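Aspartate aminotransferase, cytoplasmic (Schizosaccharomyces pombe 972h-, PDB 6JPK) catalyses the reversible transfer of an amino group from L-aspartate to 2-oxoglutarate, yielding oxaloacetate and L-glutamate with pyridoxal 5'-phosphate as cofactor. Local coordinates at residues A[129-134]-A[180-185]; A[39-44]-A[385-390]; A[68-73]-A[292-297]. The protein carries 1 engineered substitution. All coordinates share one frame; numbering follows the deposited sequence.

Contact 1: A[129-134]-A[180-185]; sequences AHVYIS and GSIFLL
Y132, I182 and L184 bury more surface than any other residue in this contact, where strands 131-135 and 182-186 run side by side and parallel in the mixed central sheet of the aminotransferase fold. The backbone ladder passes from I182 N to H130 O, Y132 N to I182 O and L184 N to Y132 O. On one face Y132 sets its CB over the F183 ring, 3.7 Å from the centroid and 14° off the normal. With CG anti to the carbonyl carbon (chi1 -77°), Y132 lays its ring beside that of F183, the planes within 10° but slid apart so that they barely overlap. An alanine in place of Y132 would keep the CB over F183 but would probably open a gap beside F183 CZ and S181 CB. On the other face I182 divides its branches: CG2 meets V131 CG2 at 3.9 Å, and CD1 meets A129 CB at 4.2 Å. I119 and Y123 of helix 107-127 also pack on I182. L184 CD1 touches I133 CG2 at 4.0 Å. Beyond the last direct bond a water replaces the next rung, accepting from S134 N at 3.0 Å and donating to L184 O at 2.9 Å.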
loop_
_atom_site.group_PDB
_atom_site.type_symbol
_atom_site.label_atom_id
_atom_site.label_comp_id
_atom_site.label_asym_id
_atom_site.label_seq_id
_atom_site.Cartn_x
_atom_site.Cartn_y
_atom_site.Cartn_z
ATOM N N ALA A 129 1.165 24.967 -11.771
ATOM C CA ALA A 129 2.548 24.539 -11.967
ATOM C C ALA A 129 2.624 23.160 -12.620
ATOM O O ALA A 129 1.810 22.281 -12.341
ATOM C CB ALA A 129 3.287 24.492 -10.627
ATOM N N HIS A 130 3.629 22.966 -13.467
ATOM C CA HIS A 130 3.964 21.652 -14.002
ATOM C C HIS A 130 5.069 21.020 -13.160
ATOM O O HIS A 130 5.779 21.708 -12.424
ATOM C CB HIS A 130 4.429 21.745 -15.460
ATOM C CG HIS A 130 3.429 22.362 -16.390
ATOM N ND1 HIS A 130 3.699 22.581 -17.725
ATOM C CD2 HIS A 130 2.164 22.802 -16.185
ATOM C CE1 HIS A 130 2.648 23.141 -18.301
ATOM N NE2 HIS A 130 1.703 23.287 -17.389
ATOM N N VAL A 131 5.229 19.701 -13.291
ATOM C CA VAL A 131 6.327 18.987 -12.650
ATOM C C VAL A 131 7.366 18.637 -13.710
ATOM O O VAL A 131 7.021 18.234 -14.829
ATOM C CB VAL A 131 5.861 17.730 -11.878
ATOM C CG1 VAL A 131 5.155 16.726 -12.792
ATOM C CG2 VAL A 131 7.061 17.059 -11.167
ATOM N N TYR A 132 8.638 18.824 -13.361
ATOM C CA TYR A 132 9.767 18.555 -14.239
ATOM C C TYR A 132 10.528 17.340 -13.722
ATOM O O TYR A 132 10.935 17.307 -12.558
ATOM C CB TYR A 132 10.708 19.759 -14.328
ATOM C CG TYR A 132 10.204 20.874 -15.214
ATOM C CD1 TYR A 132 9.118 21.657 -14.824
ATOM C CD2 TYR A 132 10.820 21.157 -16.434
ATOM C CE1 TYR A 132 8.652 22.683 -15.625
ATOM C CE2 TYR A 132 10.361 22.185 -17.247
ATOM C CZ TYR A 132 9.273 22.940 -16.834
ATOM O OH TYR A 132 8.805 23.964 -17.618
ATOM N N ILE A 133 10.719 16.357 -14.597
ATOM C CA ILE A 133 11.434 15.128 -14.293
ATOM C C ILE A 133 12.600 14.992 -15.267
ATOM O O ILE A 133 12.593 15.563 -16.356
ATOM C CB ILE A 133 10.505 13.904 -14.386
ATOM C CG1 ILE A 133 10.164 13.635 -15.858
ATOM C CG2 ILE A 133 9.233 14.147 -13.580
ATOM C CD1 ILE A 133 9.151 12.530 -16.046
ATOM N N SER A 134 13.617 14.226 -14.866
ATOM C CA SER A 134 14.803 14.131 -15.704
ATOM C C SER A 134 14.497 13.329 -16.972
ATOM O O SER A 134 13.630 12.450 -16.992
ATOM C CB SER A 134 15.971 13.492 -14.939
ATOM O OG SER A 134 15.724 12.127 -14.624
ATOM N N GLY A 180 8.149 28.780 -9.817
ATOM C CA GLY A 180 7.319 27.929 -8.993
ATOM C C GLY A 180 6.938 26.617 -9.628
ATOM O O GLY A 180 5.977 25.983 -9.177
ATOM N N SER A 181 7.657 26.184 -10.665
ATOM C CA SER A 181 7.477 24.829 -11.164
ATOM C C SER A 181 7.999 23.821 -10.137
ATOM O O SER A 181 8.767 24.152 -9.235
ATOM C CB SER A 181 8.201 24.634 -12.499
ATOM O OG SER A 181 7.700 25.518 -13.487
ATOM N N ILE A 182 7.557 22.580 -10.279
ATOM C CA ILE A 182 7.952 21.496 -9.389
ATOM C C ILE A 182 9.077 20.726 -10.056
ATOM O O ILE A 182 8.955 20.336 -11.225
ATOM C CB ILE A 182 6.766 20.568 -9.096
ATOM C CG1 ILE A 182 5.576 21.374 -8.580
ATOM C CG2 ILE A 182 7.185 19.449 -8.149
ATOM C CD1 ILE A 182 4.239 20.785 -8.999
ATOM N N PHE A 183 10.173 20.499 -9.328
ATOM C CA PHE A 183 11.314 19.773 -9.873
ATOM C C PHE A 183 11.546 18.521 -9.044
ATOM O O PHE A 183 11.725 18.600 -7.819
ATOM C CB PHE A 183 12.574 20.643 -9.933
ATOM C CG PHE A 183 12.704 21.403 -11.223
ATOM C CD1 PHE A 183 11.968 22.561 -11.438
ATOM C CD2 PHE A 183 13.532 20.945 -12.233
ATOM C CE1 PHE A 183 12.050 23.249 -12.633
ATOM C CE2 PHE A 183 13.631 21.634 -13.439
ATOM C CZ PHE A 183 12.887 22.790 -13.637
ATOM N N LEU A 184 11.533 17.372 -9.722
ATOM C CA LEU A 184 11.732 16.063 -9.107
ATOM C C LEU A 184 13.198 15.696 -9.302
ATOM O O LEU A 184 13.632 15.427 -10.428
ATOM C CB LEU A 184 10.809 15.028 -9.748
ATOM C CG LEU A 184 10.154 13.952 -8.885
ATOM C CD1 LEU A 184 9.621 12.824 -9.773
ATOM C CD2 LEU A 184 11.089 13.412 -7.806
ATOM N N LEU A 185 13.960 15.700 -8.215
ATOM C CA LEU A 185 15.405 15.517 -8.247
ATOM C C LEU A 185 15.782 14.169 -7.653
ATOM O O LEU A 185 15.203 13.740 -6.649
ATOM C CB LEU A 185 16.103 16.628 -7.459
ATOM C CG LEU A 185 15.745 18.057 -7.891
ATOM C CD1 LEU A 185 16.405 19.083 -6.980
ATOM C CD2 LEU A 185 16.131 18.301 -9.362
HETATM O O HOH W 1 5.282 24.965 -14.684
HETATM O O HOH W 2 13.174 13.093 -12.152
#

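Contact 2: A[39-44]-A[385-390]; sequences AYRDDT and SMAGLN
A387 presses its CB against the extended backbone of A39, Y40 and R41, and this is one of two close places in a contact that has no direct hydrogen bond across it. A387 CB lies 3.4 Å from A39 O and 3.7 Å from R41 N, while A387 O in return meets R41 CB at 3.4 Å. The second close place is N390, whose CB sits 3.1 Å from D43 O and 3.3 Å from D43 OD1. There the carboxylate and amide planes stand 87° apart, each polar group having a partner of its own: D43 OD1 takes the backbone N of N391, and N390 OD1 bonds to S392 OG. Turns shape both segments, which belong to the small domain of the aminotransferase fold. An ST turn, S385 OG accepting from A387 N, opens the 3-10 segment 386-388; an Asx turn forms as D42 OD1 accepts from T44 N, and the same oxygen also takes T44 OG1. Between the two close places the fit is looser and a water does the bridging, donating to A387 O at 2.6 Å and to D42 O at 3.0 Å and accepting from N390 ND2. R41 bends at chi2 (-68°), which turns its guanidinium away from A387; NH1 then donates to Y40 O from above the carbonyl plane and forms a salt bridge with E69 OE1 of the second subunit.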
loop_
_atom_site.group_PDB
_atom_site.type_symbol
_atom_site.label_atom_id
_atom_site.label_comp_id
_atom_site.label_asym_id
_atom_site.label_seq_id
_atom_site.Cartn_x
_atom_site.Cartn_y
_atom_site.Cartn_z
ATOM N N ALA A 39 16.910 -5.308 -8.795
ATOM C CA ALA A 39 17.126 -5.582 -7.381
ATOM C C ALA A 39 18.526 -6.161 -7.206
ATOM O O ALA A 39 19.068 -6.784 -8.122
ATOM C CB ALA A 39 16.071 -6.556 -6.843
ATOM N N TYR A 40 19.097 -5.976 -6.019
ATOM C CA TYR A 40 20.461 -6.432 -5.787
ATOM C C TYR A 40 20.560 -7.956 -5.882
ATOM O O TYR A 40 19.649 -8.689 -5.481
ATOM C CB TYR A 40 20.976 -5.950 -4.419
ATOM C CG TYR A 40 22.395 -6.411 -4.145
ATOM C CD1 TYR A 40 23.480 -5.755 -4.725
ATOM C CD2 TYR A 40 22.653 -7.532 -3.348
ATOM C CE1 TYR A 40 24.780 -6.189 -4.506
ATOM C CE2 TYR A 40 23.962 -7.971 -3.115
ATOM C CZ TYR A 40 25.016 -7.286 -3.697
ATOM O OH TYR A 40 26.316 -7.696 -3.497
ATOM N N ARG A 41 21.686 -8.426 -6.414
ATOM C CA ARG A 41 22.038 -9.839 -6.476
ATOM C C ARG A 41 23.480 -9.985 -6.016
ATOM O O ARG A 41 24.298 -9.085 -6.216
ATOM C CB ARG A 41 21.878 -10.406 -7.917
ATOM C CG ARG A 41 20.455 -10.304 -8.488
ATOM C CD ARG A 41 19.555 -11.251 -7.694
ATOM N NE ARG A 41 18.194 -11.363 -8.206
ATOM C CZ ARG A 41 17.142 -10.731 -7.693
ATOM N NH1 ARG A 41 17.275 -9.918 -6.648
ATOM N NH2 ARG A 41 15.945 -10.922 -8.222
ATOM N N ASP A 42 23.797 -11.117 -5.400
ATOM C CA ASP A 42 25.158 -11.350 -4.926
ATOM C C ASP A 42 26.023 -11.898 -6.073
ATOM O O ASP A 42 25.603 -11.952 -7.233
ATOM C CB ASP A 42 25.141 -12.256 -3.691
ATOM C CG ASP A 42 24.683 -13.686 -3.991
ATOM O OD1 ASP A 42 24.657 -14.119 -5.166
ATOM O OD2 ASP A 42 24.335 -14.391 -3.027
ATOM N N ASP A 43 27.247 -12.332 -5.757
ATOM C CA ASP A 43 28.172 -12.796 -6.790
ATOM C C ASP A 43 27.753 -14.116 -7.437
ATOM O O ASP A 43 28.348 -14.504 -8.447
ATOM C CB ASP A 43 29.587 -12.942 -6.218
ATOM C CG ASP A 43 30.654 -13.152 -7.308
ATOM O OD1 ASP A 43 30.716 -12.362 -8.287
ATOM O OD2 ASP A 43 31.450 -14.103 -7.168
ATOM N N THR A 44 26.766 -14.821 -6.893
ATOM C CA THR A 44 26.235 -16.006 -7.549
ATOM C C THR A 44 24.973 -15.709 -8.341
ATOM O O THR A 44 24.392 -16.633 -8.923
ATOM C CB THR A 44 25.934 -17.108 -6.524
ATOM O OG1 THR A 44 24.745 -16.759 -5.794
ATOM C CG2 THR A 44 27.112 -17.289 -5.562
ATOM N N SER A 385 21.409 -3.342 -15.550
ATOM C CA SER A 385 21.528 -3.477 -14.107
ATOM C C SER A 385 22.865 -4.133 -13.785
ATOM O O SER A 385 23.143 -5.255 -14.237
ATOM C CB SER A 385 20.375 -4.296 -13.548
ATOM O OG SER A 385 20.646 -4.643 -12.211
ATOM N N MET A 386 23.700 -3.428 -13.022
ATOM C CA MET A 386 24.984 -3.999 -12.642
ATOM C C MET A 386 24.818 -5.210 -11.733
ATOM O O MET A 386 25.744 -6.021 -11.630
ATOM C CB MET A 386 25.859 -2.948 -11.949
ATOM C CG MET A 386 26.252 -1.749 -12.812
ATOM S SD MET A 386 27.247 -2.191 -14.258
ATOM C CE MET A 386 28.564 -3.129 -13.481
ATOM N N ALA A 387 23.657 -5.361 -11.085
ATOM C CA ALA A 387 23.475 -6.476 -10.158
ATOM C C ALA A 387 23.470 -7.813 -10.882
ATOM O O ALA A 387 23.794 -8.840 -10.275
ATOM C CB ALA A 387 22.176 -6.309 -9.359
ATOM N N GLY A 388 23.107 -7.819 -12.171
ATOM C CA GLY A 388 23.121 -9.054 -12.935
ATOM C C GLY A 388 24.514 -9.545 -13.265
ATOM O O GLY A 388 24.682 -10.725 -13.603
ATOM N N LEU A 389 25.514 -8.669 -13.165
ATOM C CA LEU A 389 26.894 -9.006 -13.471
ATOM C C LEU A 389 27.573 -9.604 -12.244
ATOM O O LEU A 389 27.386 -9.129 -11.116
ATOM C CB LEU A 389 27.666 -7.770 -13.937
ATOM C CG LEU A 389 27.841 -7.516 -15.444
ATOM C CD1 LEU A 389 26.528 -7.593 -16.162
ATOM C CD2 LEU A 389 28.470 -6.159 -15.664
ATOM N N ASN A 390 28.359 -10.653 -12.478
ATOM C CA ASN A 390 29.175 -11.264 -11.439
ATOM C C ASN A 390 30.367 -11.950 -12.096
ATOM O O ASN A 390 30.550 -11.899 -13.320
ATOM C CB ASN A 390 28.352 -12.238 -10.584
ATOM C CG ASN A 390 27.713 -13.345 -11.407
ATOM O OD1 ASN A 390 28.409 -14.166 -12.001
ATOM N ND2 ASN A 390 26.377 -13.373 -11.446
HETATM O O HOH W 3 24.715 -11.278 -9.972
#

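Contact 3: A[68-73]-A[292-297]; sequences HEYLPI and ISNPPA. With PO4 (phosphate ion), chain E.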
loop_
_atom_site.group_PDB
_atom_site.type_symbol
_atom_site.label_atom_id
_atom_site.label_comp_id
_atom_site.label_asym_id
_atom_site.label_seq_id
_atom_site.Cartn_x
_atom_site.Cartn_y
_atom_site.Cartn_z
ATOM N N HIS A 68 0.511 -8.254 15.184
ATOM C CA HIS A 68 0.142 -7.848 13.833
ATOM C C HIS A 68 -0.934 -6.759 13.841
ATOM O O HIS A 68 -1.666 -6.590 12.854
ATOM C CB HIS A 68 -0.308 -9.059 13.006
ATOM C CG HIS A 68 0.727 -10.142 12.907
ATOM N ND1 HIS A 68 1.926 -9.972 12.243
ATOM C CD2 HIS A 68 0.752 -11.401 13.409
ATOM C CE1 HIS A 68 2.643 -11.080 12.338
ATOM N NE2 HIS A 68 1.954 -11.962 13.041
ATOM N N GLU A 69 -1.023 -6.000 14.937
ATOM C CA GLU A 69 -2.057 -4.980 15.105
ATOM C C GLU A 69 -1.820 -3.802 14.161
ATOM O O GLU A 69 -0.712 -3.586 13.660
ATOM C CB GLU A 69 -2.101 -4.482 16.559
ATOM C CG GLU A 69 -2.439 -5.562 17.595
ATOM C CD GLU A 69 -3.808 -6.200 17.352
ATOM O OE1 GLU A 69 -4.813 -5.456 17.363
ATOM O OE2 GLU A 69 -3.879 -7.440 17.139
ATOM N N TYR A 70 -2.894 -3.045 13.912
ATOM C CA TYR A 70 -2.810 -1.874 13.047
ATOM C C TYR A 70 -1.767 -0.891 13.566
ATOM O O TYR A 70 -1.648 -0.668 14.774
ATOM C CB TYR A 70 -4.160 -1.149 12.979
ATOM C CG TYR A 70 -5.256 -1.809 12.159
ATOM C CD1 TYR A 70 -5.050 -2.187 10.834
ATOM C CD2 TYR A 70 -6.517 -2.038 12.722
ATOM C CE1 TYR A 70 -6.083 -2.793 10.083
ATOM C CE2 TYR A 70 -7.543 -2.625 11.988
ATOM C CZ TYR A 70 -7.328 -2.994 10.677
ATOM O OH TYR A 70 -8.369 -3.583 9.986
ATOM N N LEU A 71 -1.039 -0.275 12.642
ATOM C CA LEU A 71 -0.229 0.892 12.951
ATOM C C LEU A 71 -1.078 2.160 12.935
ATOM O O LEU A 71 -2.156 2.189 12.332
ATOM C CB LEU A 71 0.890 1.042 11.930
ATOM C CG LEU A 71 1.888 -0.112 11.876
ATOM C CD1 LEU A 71 2.986 0.222 10.875
ATOM C CD2 LEU A 71 2.465 -0.376 13.272
ATOM N N PRO A 72 -0.598 3.242 13.583
ATOM C CA PRO A 72 -1.181 4.564 13.327
ATOM C C PRO A 72 -1.210 4.899 11.841
ATOM O O PRO A 72 -0.494 4.309 11.020
ATOM C CB PRO A 72 -0.254 5.513 14.099
ATOM C CG PRO A 72 0.248 4.685 15.217
ATOM C CD PRO A 72 0.392 3.283 14.674
ATOM N N ILE A 73 -2.054 5.858 11.485
ATOM C CA ILE A 73 -2.271 6.155 10.074
ATOM C C ILE A 73 -0.968 6.584 9.405
ATOM O O ILE A 73 -0.687 6.215 8.255
ATOM C CB ILE A 73 -3.377 7.217 9.926
ATOM C CG1 ILE A 73 -3.641 7.505 8.456
ATOM C CG2 ILE A 73 -3.006 8.499 10.651
ATOM C CD1 ILE A 73 -5.047 7.926 8.250
ATOM N N ILE A 292 -5.026 3.527 1.642
ATOM C CA ILE A 292 -4.506 2.279 2.197
ATOM C C ILE A 292 -4.944 2.107 3.645
ATOM O O ILE A 292 -4.773 1.027 4.220
ATOM C CB ILE A 292 -2.971 2.220 2.100
ATOM C CG1 ILE A 292 -2.332 3.290 2.991
ATOM C CG2 ILE A 292 -2.507 2.328 0.626
ATOM C CD1 ILE A 292 -0.834 3.078 3.224
ATOM N N SER A 293 -5.475 3.180 4.242
ATOM C CA SER A 293 -5.883 3.236 5.644
ATOM C C SER A 293 -4.671 3.357 6.578
ATOM O O SER A 293 -4.591 4.308 7.365
ATOM C CB SER A 293 -6.747 2.018 6.000
ATOM O OG SER A 293 -7.443 2.210 7.209
ATOM N N ASN A 294 -3.728 2.416 6.506
ATOM C CA ASN A 294 -2.503 2.466 7.303
ATOM C C ASN A 294 -1.468 1.549 6.650
ATOM O O ASN A 294 -1.827 0.677 5.846
ATOM C CB ASN A 294 -2.762 2.077 8.779
ATOM C CG ASN A 294 -3.637 0.831 8.934
ATOM O OD1 ASN A 294 -3.167 -0.301 8.781
ATOM N ND2 ASN A 294 -4.901 1.037 9.270
ATOM N N PRO A 295 -0.177 1.759 6.924
ATOM C CA PRO A 295 0.876 1.109 6.120
ATOM C C PRO A 295 1.314 -0.224 6.715
ATOM O O PRO A 295 1.050 -0.507 7.896
ATOM C CB PRO A 295 2.013 2.145 6.155
ATOM C CG PRO A 295 1.872 2.778 7.526
ATOM C CD PRO A 295 0.375 2.836 7.779
ATOM N N PRO A 296 1.984 -1.071 5.921
ATOM C CA PRO A 296 2.389 -2.412 6.395
ATOM C C PRO A 296 3.493 -2.368 7.447
ATOM O O PRO A 296 4.515 -1.706 7.274
ATOM C CB PRO A 296 2.876 -3.111 5.116
ATOM C CG PRO A 296 3.291 -2.000 4.212
ATOM C CD PRO A 296 2.335 -0.855 4.506
ATOM N N ALA A 297 3.313 -3.164 8.502
ATOM C CA ALA A 297 4.119 -3.049 9.709
ATOM C C ALA A 297 5.456 -3.782 9.606
ATOM O O ALA A 297 6.466 -3.294 10.124
ATOM C CB ALA A 297 3.319 -3.583 10.900
HETATM P P PO4 E . -8.727 -3.178 6.285
HETATM O O1 PO4 E . -10.171 -2.931 6.682
HETATM O O2 PO4 E . -8.583 -4.532 5.611
HETATM O O3 PO4 E . -7.883 -3.172 7.523
HETATM O O4 PO4 E . -8.258 -2.100 5.322
HETATM O O HOH W 4 -0.960 -0.921 9.763
#
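Y70 and N294 meet where two loops, one ahead of helix 77-87 and one ahead of helix 297-308, come together at the dimer interface of this aminotransferase, whose active sites are built from both subunits. The tyrosine can be followed outward atom by atom. Y70 CB stands 4.4 Å from N294 ND2, and CG is only slightly nearer to the same nitrogen. At Y70 CD1 the approach tightens, with N294 OD1 at 3.4 Å and ND2 close behind; the amide lies oblique to the ring, the two planes 66° apart. CE1 and CZ then come alongside a phosphate ion, probably from the crystallisation liquor, both close to its O3, which lies at the ring edge. At the tip Y70 OH donates to phosphate O3 over 2.5 Å. S107, G108, T109, S252 and R263 of the second subunit also bind the ion, an arrangement consistent with the pocket that holds the cofactor phosphate in this family. The same hydroxyl has a weak hydrogen bond to K255 NZ of the second subunit, the lysine that by similarity carries the cofactor. N294 has its CG between the backbone N and the carbonyl carbon (chi1 45°), which turns the amide to the tyrosine; CB, set by the backbone, lies against L71 O. L71 supplies the apolar part of the contact: its CG and both methyls lie against A297 CB, CD1 at 3.8 Å, and CD1 also reaches the carbonyl oxygen of P295. At the far end I73 places CG1 3.5 Å from S293 O. With no direct hydrogen bond between the loops, a single water joins them: it accepts from L71 N at 3.0 Å and donates to P295 O at 2.8 Å and to N294 OD1.

How the contacts relate
Centres 31 to 33 Å apart and nearest atoms about 17 to 19 Å apart keep the three contacts separate within the chain, and they stand in different relations to the active site. Contact 1 lies in the sheet, with the L184 side chain about 7 Å from that of W138, an L-aspartate site by similarity. In contact 2 the side chain of A39 is about 5 Å from that of K255, by similarity the cofactor lysine, in the same subunit. Contact 3 instead faces the other subunit's phosphate site, through Y70. Contacts 2 and 3 meet across the dimer, R41 of one subunit pairing with E69 in segment 68-73 of the other, whereas contact 1 touches no other chain.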